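PDB 3M4X: NOL1/NOP2/sun family protein, which probably transfers a methyl group from S-adenosylmethionine to carbon 5 of a cytosine in ribosomal RNA. Local coordinates for residues Ala64-Glu69 against Gln264-Gly269; Ala94-Thr99 against Ile260-Ser265; Cys235-Glu240 against Ile285-Asp290. All coordinates share one frame; numbering follows the deposited sequence.

Interaction 1. Residues Ala64-Glu69 against Gln264-Gly269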
loop_
_atom_site.group_PDB
_atom_site.type_symbol
_atom_site.label_atom_id
_atom_site.label_comp_id
_atom_site.label_asym_id
_atom_site.label_seq_id
_atom_site.Cartn_x
_atom_site.Cartn_y
_atom_site.Cartn_z
ATOM N N ALA A 64 -7.137 -16.233 2.353
ATOM C CA ALA A 64 -8.163 -15.259 1.979
ATOM C C ALA A 64 -8.607 -15.468 0.528
ATOM O O ALA A 64 -7.817 -15.897 -0.311
ATOM C CB ALA A 64 -7.651 -13.848 2.180
ATOM N N PRO A 65 -9.867 -15.135 0.220
ATOM C CA PRO A 65 -10.448 -15.409 -1.101
ATOM C C PRO A 65 -9.866 -14.563 -2.230
ATOM O O PRO A 65 -9.842 -15.017 -3.372
ATOM C CB PRO A 65 -11.934 -15.037 -0.929
ATOM C CG PRO A 65 -12.131 -14.746 0.511
ATOM C CD PRO A 65 -10.798 -14.403 1.092
ATOM N N TYR A 66 -9.421 -13.350 -1.927
ATOM C CA TYR A 66 -9.132 -12.390 -2.987
ATOM C C TYR A 66 -7.671 -11.942 -3.102
ATOM O O TYR A 66 -7.399 -10.930 -3.731
ATOM C CB TYR A 66 -10.026 -11.149 -2.856
ATOM C CG TYR A 66 -11.502 -11.454 -2.709
ATOM C CD1 TYR A 66 -12.201 -11.030 -1.590
ATOM C CD2 TYR A 66 -12.189 -12.178 -3.673
ATOM C CE1 TYR A 66 -13.543 -11.311 -1.433
ATOM C CE2 TYR A 66 -13.542 -12.467 -3.520
ATOM C CZ TYR A 66 -14.206 -12.031 -2.397
ATOM O OH TYR A 66 -15.542 -12.290 -2.225
ATOM N N SER A 67 -6.742 -12.675 -2.497
ATOM C CA SER A 67 -5.323 -12.454 -2.782
ATOM C C SER A 67 -4.471 -13.692 -2.550
ATOM O O SER A 67 -4.626 -14.379 -1.556
ATOM C CB SER A 67 -4.751 -11.286 -1.964
ATOM O OG SER A 67 -3.335 -11.398 -1.863
ATOM N N ASN A 68 -3.556 -13.928 -3.483
ATOM C CA ASN A 68 -2.525 -14.964 -3.425
ATOM C C ASN A 68 -1.712 -15.013 -2.136
ATOM O O ASN A 68 -1.082 -16.025 -1.837
ATOM C CB ASN A 68 -1.525 -14.700 -4.556
ATOM C CG ASN A 68 -1.522 -15.786 -5.591
ATOM O OD1 ASN A 68 -1.560 -15.511 -6.787
ATOM N ND2 ASN A 68 -1.477 -17.036 -5.142
ATOM N N GLU A 69 -1.696 -13.907 -1.401
ATOM C CA GLU A 69 -0.822 -13.769 -0.233
ATOM C C GLU A 69 -1.622 -13.443 1.024
ATOM O O GLU A 69 -1.070 -13.017 2.037
ATOM C CB GLU A 69 0.220 -12.683 -0.517
ATOM C CG GLU A 69 0.946 -12.909 -1.855
ATOM C CD GLU A 69 1.337 -11.619 -2.568
ATOM O OE1 GLU A 69 0.904 -10.522 -2.143
ATOM O OE2 GLU A 69 2.081 -11.707 -3.567
ATOM N N GLN A 264 -11.456 -17.014 -7.614
ATOM C CA GLN A 264 -12.636 -16.853 -6.782
ATOM C C GLN A 264 -13.781 -16.209 -7.573
ATOM O O GLN A 264 -13.634 -15.116 -8.123
ATOM C CB GLN A 264 -12.287 -16.008 -5.554
ATOM C CG GLN A 264 -13.426 -15.839 -4.562
ATOM C CD GLN A 264 -13.814 -17.137 -3.883
ATOM O OE1 GLN A 264 -13.049 -18.106 -3.878
ATOM N NE2 GLN A 264 -15.008 -17.163 -3.299
ATOM N N SER A 265 -14.921 -16.889 -7.642
ATOM C CA SER A 265 -16.084 -16.307 -8.304
ATOM C C SER A 265 -16.651 -15.182 -7.454
ATOM O O SER A 265 -16.529 -15.190 -6.225
ATOM C CB SER A 265 -17.153 -17.360 -8.576
ATOM O OG SER A 265 -16.896 -18.024 -9.797
ATOM N N VAL A 266 -17.263 -14.209 -8.112
ATOM C CA VAL A 266 -17.745 -13.024 -7.427
ATOM C C VAL A 266 -18.954 -12.506 -8.145
ATOM O O VAL A 266 -19.271 -12.961 -9.242
ATOM C CB VAL A 266 -16.683 -11.903 -7.420
ATOM C CG1 VAL A 266 -15.727 -12.079 -6.263
ATOM C CG2 VAL A 266 -15.935 -11.861 -8.755
ATOM N N SER A 267 -19.629 -11.546 -7.525
ATOM C CA SER A 267 -20.717 -10.836 -8.182
ATOM C C SER A 267 -20.151 -9.830 -9.188
ATOM O O SER A 267 -18.951 -9.535 -9.195
ATOM C CB SER A 267 -21.592 -10.124 -7.154
ATOM O OG SER A 267 -22.118 -11.048 -6.218
ATOM N N SER A 268 -21.022 -9.291 -10.024
ATOM C CA SER A 268 -20.583 -8.452 -11.118
ATOM C C SER A 268 -21.344 -7.138 -11.116
ATOM O O SER A 268 -22.400 -7.032 -10.502
ATOM C CB SER A 268 -20.816 -9.187 -12.430
ATOM O OG SER A 268 -22.036 -8.769 -13.005
ATOM N N GLY A 269 -20.806 -6.124 -11.783
ATOM C CA GLY A 269 -21.553 -4.896 -11.987
ATOM C C GLY A 269 -22.836 -5.202 -12.757
ATOM O O GLY A 269 -22.912 -6.195 -13.482
#

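Interaction 2. Residues Ala94-Thr99 against Ile260-Ser265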
loop_
_atom_site.group_PDB
_atom_site.type_symbol
_atom_site.label_atom_id
_atom_site.label_comp_id
_atom_site.label_asym_id
_atom_site.label_seq_id
_atom_site.Cartn_x
_atom_site.Cartn_y
_atom_site.Cartn_z
ATOM N N ALA A 94 -11.299 -5.731 0.482
ATOM C CA ALA A 94 -10.403 -4.657 0.052
ATOM C C ALA A 94 -9.211 -5.210 -0.748
ATOM O O ALA A 94 -8.676 -4.545 -1.635
ATOM C CB ALA A 94 -9.924 -3.848 1.253
HETATM N N MSE A 95 -8.812 -6.442 -0.446
HETATM C CA MSE A 95 -7.684 -7.058 -1.147
HETATM C C MSE A 95 -7.960 -7.234 -2.633
HETATM O O MSE A 95 -7.034 -7.432 -3.425
HETATM C CB MSE A 95 -7.345 -8.411 -0.545
HETATM C CG MSE A 95 -6.910 -8.371 0.908
HETATM SE SE MSE A 95 -6.400 -10.189 1.437
HETATM C CE MSE A 95 -6.213 -9.905 3.365
ATOM N N ILE A 96 -9.233 -7.184 -3.012
ATOM C CA ILE A 96 -9.610 -7.418 -4.403
ATOM C C ILE A 96 -9.022 -6.335 -5.299
ATOM O O ILE A 96 -8.700 -6.575 -6.456
ATOM C CB ILE A 96 -11.146 -7.452 -4.588
ATOM C CG1 ILE A 96 -11.507 -8.042 -5.950
ATOM C CG2 ILE A 96 -11.745 -6.051 -4.456
ATOM C CD1 ILE A 96 -10.953 -9.405 -6.177
ATOM N N VAL A 97 -8.874 -5.141 -4.746
ATOM C CA VAL A 97 -8.468 -3.993 -5.534
ATOM C C VAL A 97 -7.030 -4.158 -6.016
ATOM O O VAL A 97 -6.757 -4.072 -7.215
ATOM C CB VAL A 97 -8.633 -2.704 -4.713
ATOM C CG1 VAL A 97 -8.133 -1.518 -5.483
ATOM C CG2 VAL A 97 -10.094 -2.532 -4.330
ATOM N N GLY A 98 -6.123 -4.433 -5.079
ATOM C CA GLY A 98 -4.732 -4.688 -5.410
ATOM C C GLY A 98 -4.567 -5.880 -6.320
ATOM O O GLY A 98 -3.713 -5.902 -7.205
ATOM N N THR A 99 -5.401 -6.885 -6.126
ATOM C CA THR A 99 -5.310 -8.066 -6.970
ATOM C C THR A 99 -5.746 -7.749 -8.404
ATOM O O THR A 99 -5.081 -8.144 -9.360
ATOM C CB THR A 99 -6.111 -9.222 -6.377
ATOM O OG1 THR A 99 -5.508 -9.600 -5.134
ATOM C CG2 THR A 99 -6.124 -10.417 -7.322
ATOM N N ILE A 260 -11.192 -8.810 -15.455
ATOM C CA ILE A 260 -10.348 -8.982 -14.287
ATOM C C ILE A 260 -10.311 -10.467 -13.951
ATOM O O ILE A 260 -11.201 -10.971 -13.271
ATOM C CB ILE A 260 -10.913 -8.205 -13.093
ATOM C CG1 ILE A 260 -10.957 -6.704 -13.418
ATOM C CG2 ILE A 260 -10.091 -8.505 -11.822
ATOM C CD1 ILE A 260 -11.715 -5.842 -12.405
ATOM N N PRO A 261 -9.300 -11.185 -14.460
ATOM C CA PRO A 261 -9.260 -12.632 -14.227
ATOM C C PRO A 261 -9.197 -12.952 -12.737
ATOM O O PRO A 261 -8.407 -12.357 -12.001
ATOM C CB PRO A 261 -7.965 -13.070 -14.922
ATOM C CG PRO A 261 -7.617 -11.937 -15.864
ATOM C CD PRO A 261 -8.121 -10.700 -15.203
ATOM N N LEU A 262 -10.040 -13.874 -12.292
ATOM C CA LEU A 262 -10.017 -14.328 -10.904
ATOM C C LEU A 262 -10.359 -15.804 -10.796
ATOM O O LEU A 262 -11.096 -16.344 -11.623
ATOM C CB LEU A 262 -10.995 -13.529 -10.055
ATOM C CG LEU A 262 -10.471 -12.222 -9.485
ATOM C CD1 LEU A 262 -11.526 -11.628 -8.585
ATOM C CD2 LEU A 262 -9.195 -12.478 -8.716
ATOM N N THR A 263 -9.812 -16.450 -9.772
ATOM C CA THR A 263 -10.155 -17.830 -9.465
ATOM C C THR A 263 -11.439 -17.832 -8.658
ATOM O O THR A 263 -12.388 -18.544 -8.972
ATOM C CB THR A 263 -9.054 -18.512 -8.644
ATOM O OG1 THR A 263 -7.816 -18.440 -9.356
ATOM C CG2 THR A 263 -9.411 -19.983 -8.375
ATOM N N GLN A 264 -11.456 -17.014 -7.614
ATOM C CA GLN A 264 -12.636 -16.853 -6.782
ATOM C C GLN A 264 -13.781 -16.209 -7.573
ATOM O O GLN A 264 -13.634 -15.116 -8.123
ATOM C CB GLN A 264 -12.287 -16.008 -5.554
ATOM C CG GLN A 264 -13.426 -15.839 -4.562
ATOM C CD GLN A 264 -13.814 -17.137 -3.883
ATOM O OE1 GLN A 264 -13.049 -18.106 -3.878
ATOM N NE2 GLN A 264 -15.008 -17.163 -3.299
ATOM N N SER A 265 -14.921 -16.889 -7.642
ATOM C CA SER A 265 -16.084 -16.307 -8.304
ATOM C C SER A 265 -16.651 -15.182 -7.454
ATOM O O SER A 265 -16.529 -15.190 -6.225
ATOM C CB SER A 265 -17.153 -17.360 -8.576
ATOM O OG SER A 265 -16.896 -18.024 -9.797
#

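Interaction 3. Residues Cys235-Glu240 against Ile285-Asp290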
loop_
_atom_site.group_PDB
_atom_site.type_symbol
_atom_site.label_atom_id
_atom_site.label_comp_id
_atom_site.label_asym_id
_atom_site.label_seq_id
_atom_site.Cartn_x
_atom_site.Cartn_y
_atom_site.Cartn_z
ATOM N N CYS A 235 -15.701 1.504 -1.747
ATOM C CA CYS A 235 -16.230 0.637 -0.699
ATOM C C CYS A 235 -17.688 0.988 -0.409
ATOM O O CYS A 235 -18.105 1.107 0.734
ATOM C CB CYS A 235 -15.368 0.687 0.572
ATOM S SG CYS A 235 -15.224 2.314 1.335
ATOM N N THR A 236 -18.460 1.169 -1.471
ATOM C CA THR A 236 -19.859 1.507 -1.337
ATOM C C THR A 236 -20.626 0.719 -2.372
ATOM O O THR A 236 -20.038 0.205 -3.326
ATOM C CB THR A 236 -20.113 3.013 -1.526
ATOM O OG1 THR A 236 -21.401 3.344 -0.993
ATOM C CG2 THR A 236 -20.050 3.412 -3.021
ATOM N N PHE A 237 -21.936 0.630 -2.181
ATOM C CA PHE A 237 -22.792 -0.164 -3.058
ATOM C C PHE A 237 -23.501 0.686 -4.111
ATOM O O PHE A 237 -24.017 0.158 -5.100
ATOM C CB PHE A 237 -23.847 -0.931 -2.231
ATOM C CG PHE A 237 -23.259 -1.849 -1.197
ATOM C CD1 PHE A 237 -23.366 -1.554 0.158
ATOM C CD2 PHE A 237 -22.591 -3.002 -1.577
ATOM C CE1 PHE A 237 -22.821 -2.400 1.116
ATOM C CE2 PHE A 237 -22.032 -3.848 -0.627
ATOM C CZ PHE A 237 -22.152 -3.549 0.725
ATOM N N ALA A 238 -23.533 1.998 -3.905
ATOM C CA ALA A 238 -24.347 2.868 -4.758
ATOM C C ALA A 238 -23.983 2.794 -6.235
ATOM O O ALA A 238 -22.810 2.911 -6.599
ATOM C CB ALA A 238 -24.298 4.311 -4.266
ATOM N N PRO A 239 -24.996 2.579 -7.092
ATOM C CA PRO A 239 -24.807 2.694 -8.541
ATOM C C PRO A 239 -24.193 4.037 -8.886
ATOM O O PRO A 239 -23.335 4.096 -9.760
ATOM C CB PRO A 239 -26.240 2.627 -9.090
ATOM C CG PRO A 239 -26.973 1.767 -8.056
ATOM C CD PRO A 239 -26.365 2.150 -6.733
ATOM N N GLU A 240 -24.625 5.100 -8.209
ATOM C CA GLU A 240 -24.163 6.444 -8.550
ATOM C C GLU A 240 -22.636 6.551 -8.501
ATOM O O GLU A 240 -22.051 7.332 -9.233
ATOM C CB GLU A 240 -24.814 7.508 -7.659
ATOM C CG GLU A 240 -26.335 7.660 -7.850
ATOM C CD GLU A 240 -27.134 6.591 -7.102
ATOM O OE1 GLU A 240 -26.525 5.739 -6.419
ATOM O OE2 GLU A 240 -28.375 6.601 -7.192
ATOM N N ILE A 285 -18.759 -7.006 -4.739
ATOM C CA ILE A 285 -18.699 -7.896 -3.599
ATOM C C ILE A 285 -19.836 -7.523 -2.652
ATOM O O ILE A 285 -19.881 -6.410 -2.127
ATOM C CB ILE A 285 -17.312 -7.837 -2.914
ATOM C CG1 ILE A 285 -16.250 -8.391 -3.866
ATOM C CG2 ILE A 285 -17.315 -8.636 -1.616
ATOM C CD1 ILE A 285 -14.855 -8.271 -3.364
ATOM N N TRP A 286 -20.776 -8.447 -2.486
ATOM C CA TRP A 286 -21.937 -8.241 -1.623
ATOM C C TRP A 286 -21.756 -9.070 -0.350
ATOM O O TRP A 286 -21.386 -10.243 -0.422
ATOM C CB TRP A 286 -23.219 -8.689 -2.325
ATOM C CG TRP A 286 -23.665 -7.889 -3.549
ATOM C CD1 TRP A 286 -23.529 -8.252 -4.863
ATOM C CD2 TRP A 286 -24.374 -6.637 -3.554
ATOM N NE1 TRP A 286 -24.083 -7.293 -5.681
ATOM C CE2 TRP A 286 -24.613 -6.296 -4.904
ATOM C CE3 TRP A 286 -24.825 -5.772 -2.552
ATOM C CZ2 TRP A 286 -25.275 -5.121 -5.274
ATOM C CZ3 TRP A 286 -25.479 -4.606 -2.921
ATOM C CH2 TRP A 286 -25.702 -4.291 -4.272
ATOM N N PRO A 287 -22.018 -8.468 0.818
ATOM C CA PRO A 287 -21.779 -9.130 2.112
ATOM C C PRO A 287 -22.683 -10.352 2.327
ATOM O O PRO A 287 -22.320 -11.285 3.034
ATOM C CB PRO A 287 -22.122 -8.044 3.142
ATOM C CG PRO A 287 -22.286 -6.765 2.368
ATOM C CD PRO A 287 -22.625 -7.136 0.968
ATOM N N HIS A 288 -23.864 -10.341 1.729
ATOM C CA HIS A 288 -24.786 -11.451 1.910
ATOM C C HIS A 288 -24.499 -12.610 0.955
ATOM O O HIS A 288 -25.100 -13.676 1.067
ATOM C CB HIS A 288 -26.228 -10.969 1.745
ATOM C CG HIS A 288 -26.546 -10.453 0.374
ATOM N ND1 HIS A 288 -26.061 -9.251 -0.102
ATOM C CD2 HIS A 288 -27.310 -10.970 -0.615
ATOM C CE1 HIS A 288 -26.512 -9.056 -1.329
ATOM N NE2 HIS A 288 -27.272 -10.081 -1.663
ATOM N N LYS A 289 -23.556 -12.396 0.043
ATOM C CA LYS A 289 -23.369 -13.260 -1.117
ATOM C C LYS A 289 -21.935 -13.761 -1.196
ATOM O O LYS A 289 -21.685 -14.947 -1.402
ATOM C CB LYS A 289 -23.658 -12.465 -2.397
ATOM C CG LYS A 289 -24.794 -12.987 -3.252
ATOM C CD LYS A 289 -24.765 -12.292 -4.604
ATOM C CE LYS A 289 -25.808 -12.826 -5.582
ATOM N NZ LYS A 289 -25.576 -12.268 -6.950
ATOM N N ASP A 290 -21.001 -12.825 -1.056
ATOM C CA ASP A 290 -19.584 -13.087 -1.240
ATOM C C ASP A 290 -18.868 -12.960 0.085
ATOM O O ASP A 290 -19.485 -12.694 1.109
ATOM C CB ASP A 290 -18.986 -12.076 -2.215
ATOM C CG ASP A 290 -19.731 -12.021 -3.522
ATOM O OD1 ASP A 290 -19.864 -13.077 -4.171
ATOM O OD2 ASP A 290 -20.189 -10.923 -3.898
#

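Interaction 1. Residues Ala64-Glu69 against Gln264-Gly269
Tyr-66 meets Gln-264 and Val-266 with the same corner of its ring: CE2 lies 3.5 Å from Gln-264 CG and 3.5 Å from Val-266 CG1. Both approaches are oblique to the ring. The glutamine offers its aliphatic chain, and its amide plane stands 77° from that of the tyrosine ring. Pro-65 adds a second point of contact to Gln-264. Its carbonyl O comes to 3.4 Å from Gln-264 CB, and its ring atom CB sits 4.0 Å from Gln-264 CG. No hydrogen bond joins the two segments; the contact is van der Waals packing, mostly between carbons. Within the loop the same proline braces its neighbour, with Pro-65 CB 3.8 Å above the plane of the Tyr-66 ring, over its centre. Gln-264 reaches across because its CG is anti to the backbone N (chi1 -177°); the chain then bends at chi2, with CG against both Tyr-66 CE2 and Pro-65. Further out, the tyrosine OH is hydrogen-bonded to Gln-291 O, which fixes the outer end of the ring. On the other side of Tyr-66 in sequence, Ser-67 OG accepts from Glu-69 N at 3.0 Å, an ST turn just ahead of strand 70-72. The contact thus joins a loop of the N-terminal RsmF-type region to the methyltransferase region. Tyr-66 packs on both Ile-96 of helix 95-101 and Ile-285 of strand 283-285, while Val-266 packs on Ile-283 just before strand 267-268 pairs with that same strand.

Interaction 2. Residues Ala94-Thr99 against Ile260-Ser265
Leu-262 meets Ile-96 and Thr-99 of helix 95-101 from a loop in which, two residues earlier, Ile-260 packs on Ile-283 of strand 283-285. The leucine carries the contact with its two branches, one to each helix residue. Its CD1 meets Ile-96 CD1 at 3.3 Å, closer than methyl groups usually come, so the packing is tight here. Its CD2 reaches Thr-99 CG2 at 4.0 Å, a looser touch. With CG anti to the carbonyl carbon (chi1 -86°), the leucine fork projects from the loop to the surface made by these residues, about one helical turn apart. The helix precedes strand 108-111, part of the parallel core of a Rossmann-like methyltransferase sheet, whereas the loop links strands 255-258 and 267-268 in the antiparallel portion beyond it. Ile-96 also packs on Val-297 of strand 295-302 and Ile-285 of strand 283-285, so the helix lies against the antiparallel part of the sheet. Thr-99 divides its branches: the methyl faces Leu-262, while OG1 is hydrogen-bonded to Tyr-66 O, so its polar atom is satisfied away from the leucine. Leu-262 itself, like Ile-260, also rests on Ile-283, and past it the loop draws off from the helix.

Interaction 3. Residues Cys235-Glu240 against Ile285-Asp290
The rings of Phe-237 and Trp-286 lie almost parallel, their planes 2° apart, but they are offset, with little of one over the other: the phenyl and six-membered ring centroids are 5.2 Å apart. Contact is made through Phe-237 CD2, 3.6 Å from Trp-286 CZ3. At the edge of the phenyl ring, in its plane, the carbonyl O of Ile-285 stands 3.7 Å from CE2, where it would meet the slightly positive C-H rim. Pro-287 meets the far end of the phenyl ring obliquely, CG 3.6 Å from CZ, the two side chains pointing at one another. Phe-27 of helix 24-33 packs edge-to-face with both aromatic residues, and the indole also touches His-288, whose ring edge receives Trp-286 CE3. The turn carrying Trp-286 is braced by Asp-290. Its OD2 takes Trp-286 N through the anti lone pair, at 2.9 Å and nearly straight (170°), and also bonds Ser-267 OG. Trp-286 O accepts in turn from Asp-290 N and Lys-289 N. On the other segment, the backbone of Phe-237 is held by Glu-188 and Arg-284. Cys-235 and Thr-236 belong to the family's Thr-Cys-Thr signature, whose cysteine acts as nucleophile in relatives, so the phenylalanine lies just after a probable active-site loop. With no hydrogen bond across it, this buried contact rests mainly on apolar packing, with a probable weak electrostatic contribution from Ile-285 O.

In the fold
Interaction 3 is the most buried of the three, an aromatic cluster covered by N-terminal helices 10-20 and 24-33. Interactions 1 and 2 are partly buried, adjacent (centres about 4 Å apart) and meet on the same connection, sharing Gln-264 and Ser-265; in the first an N-terminal loop rests on it, in the second helix 95-101. Both are largely aliphatic in character, the first with a single tyrosine ring. All three lack hydrogen bonds between their segments; such bonds run instead from interaction 1 to each of the other two, so the polar links join contacts whose own interfaces are packed. Strand 283-285 lies beside them all.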